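Local atomic coordinates of ancylostoma secreted protein 1 (Necator americanus, PDB entry 3NT8), a protein that is secreted by the human hookworm, carries two CAP domains and is associated with the transition of infective larvae to parasitism. Residues T346-W349 and N350-N353. Residues are numbered along the deposited sequence; the frame is centred on the assembly and turned at random.
Sequences TALW and NRPN
Arg351 and Leu348 run alongside each other, and the methyl CD2 of Leu348 rests on one face of the guanidinium, over its centre and 3.5 Å from Arg351 CZ. Leucine fits here because its branched apolar end can cover such a face. The edge does different work: Arg351 NE donates to Leu348 O at 2.9 Å, meeting a lone pair in the carbonyl plane with a nearly straight N-H...O angle of 163°. A bend at chi3 (-54°) folds the arginine chain back to bring NE to this carbonyl, whose i+4 partner is Pro352, which has no N-H to offer. Arginine suits the place because its other two nitrogens also find backbone acceptors, NH1 on Tyr336 O and NH2 on Gly337 O, so the guanidinium ties the helix end to the segment following helix 332-335. This is the C-terminal end of a single-turn helix on the surface of the second CAP domain, in the connection leading to helix 357-363. Asn350, the first residue to leave helical geometry, still donates its N-H to Thr346 O at 2.9 Å. Its short amide stays near the helix end, and Asn350 OD1 meets the indole edge at Trp349 CD1, 3.4 Å away. Amide and ring stand nearly square to each other (82°). The broad indole also touches Leu344 and Met394.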
loop_
_atom_site.group_PDB
_atom_site.type_symbol
_atom_site.label_atom_id
_atom_site.label_comp_id
_atom_site.label_asym_id
_atom_site.label_seq_id
_atom_site.Cartn_x
_atom_site.Cartn_y
_atom_site.Cartn_z
ATOM N N THR A 346 -10.168 16.227 -23.234
ATOM C CA THR A 346 -9.528 15.252 -24.098
ATOM C C THR A 346 -8.044 15.617 -24.210
ATOM O O THR A 346 -7.218 14.725 -24.323
ATOM C CB THR A 346 -10.257 15.089 -25.513
ATOM O OG1 THR A 346 -10.174 16.296 -26.265
ATOM C CG2 THR A 346 -11.731 14.775 -25.318
ATOM N N ALA A 347 -7.715 16.916 -24.124
ATOM C CA ALA A 347 -6.330 17.395 -24.106
ATOM C C ALA A 347 -5.514 16.861 -22.913
ATOM O O ALA A 347 -4.341 16.453 -23.105
ATOM C CB ALA A 347 -6.261 18.925 -24.168
ATOM N N LEU A 348 -6.111 16.871 -21.710
ATOM C CA LEU A 348 -5.457 16.269 -20.515
ATOM C C LEU A 348 -5.459 14.755 -20.540
ATOM O O LEU A 348 -4.568 14.119 -19.978
ATOM C CB LEU A 348 -6.131 16.691 -19.207
ATOM C CG LEU A 348 -5.932 18.088 -18.659
ATOM C CD1 LEU A 348 -6.943 18.214 -17.566
ATOM C CD2 LEU A 348 -4.563 18.337 -18.095
ATOM N N TRP A 349 -6.504 14.185 -21.122
ATOM C CA TRP A 349 -6.649 12.718 -21.251
ATOM C C TRP A 349 -5.551 12.146 -22.166
ATOM O O TRP A 349 -4.836 11.184 -21.812
ATOM C CB TRP A 349 -8.023 12.364 -21.845
ATOM C CG TRP A 349 -8.329 10.898 -21.752
ATOM C CD1 TRP A 349 -7.878 9.911 -22.593
ATOM C CD2 TRP A 349 -9.123 10.244 -20.742
ATOM N NE1 TRP A 349 -8.350 8.694 -22.175
ATOM C CE2 TRP A 349 -9.114 8.865 -21.041
ATOM C CE3 TRP A 349 -9.815 10.690 -19.607
ATOM C CZ2 TRP A 349 -9.787 7.923 -20.257
ATOM C CZ3 TRP A 349 -10.487 9.763 -18.845
ATOM C CH2 TRP A 349 -10.467 8.396 -19.170
ATOM N N ASN A 350 -5.396 12.765 -23.332
ATOM C CA ASN A 350 -4.545 12.215 -24.357
ATOM C C ASN A 350 -3.062 12.508 -24.143
ATOM O O ASN A 350 -2.244 12.316 -25.048
ATOM C CB ASN A 350 -5.031 12.704 -25.718
ATOM C CG ASN A 350 -6.432 12.241 -26.018
ATOM O OD1 ASN A 350 -6.854 11.148 -25.596
ATOM N ND2 ASN A 350 -7.167 13.056 -26.766
ATOM N N ARG A 351 -2.720 12.978 -22.942
ATOM C CA ARG A 351 -1.328 13.292 -22.629
ATOM C C ARG A 351 -0.513 12.005 -22.667
ATOM O O ARG A 351 -0.950 10.965 -22.191
ATOM C CB ARG A 351 -1.194 14.002 -21.270
ATOM C CG ARG A 351 -1.354 15.511 -21.331
ATOM C CD ARG A 351 -1.292 16.129 -19.940
ATOM N NE ARG A 351 -2.251 15.513 -19.012
ATOM C CZ ARG A 351 -2.261 15.753 -17.698
ATOM N NH1 ARG A 351 -1.394 16.617 -17.172
ATOM N NH2 ARG A 351 -3.150 15.170 -16.899
ATOM N N PRO A 352 0.664 12.070 -23.275
ATOM C CA PRO A 352 1.424 10.832 -23.459
ATOM C C PRO A 352 1.940 10.320 -22.101
ATOM O O PRO A 352 2.602 11.071 -21.392
ATOM C CB PRO A 352 2.561 11.265 -24.388
ATOM C CG PRO A 352 1.934 12.500 -25.160
ATOM C CD PRO A 352 1.167 13.196 -24.083
ATOM N N ASN A 353 1.544 9.095 -21.736
ATOM C CA ASN A 353 2.063 8.366 -20.539
ATOM C C ASN A 353 1.542 8.941 -19.246
ATOM O O ASN A 353 2.195 8.884 -18.205
ATOM C CB ASN A 353 3.607 8.290 -20.525
ATOM C CG ASN A 353 4.137 7.311 -21.551
ATOM O OD1 ASN A 353 4.052 6.086 -21.354
ATOM N ND2 ASN A 353 4.683 7.830 -22.642
#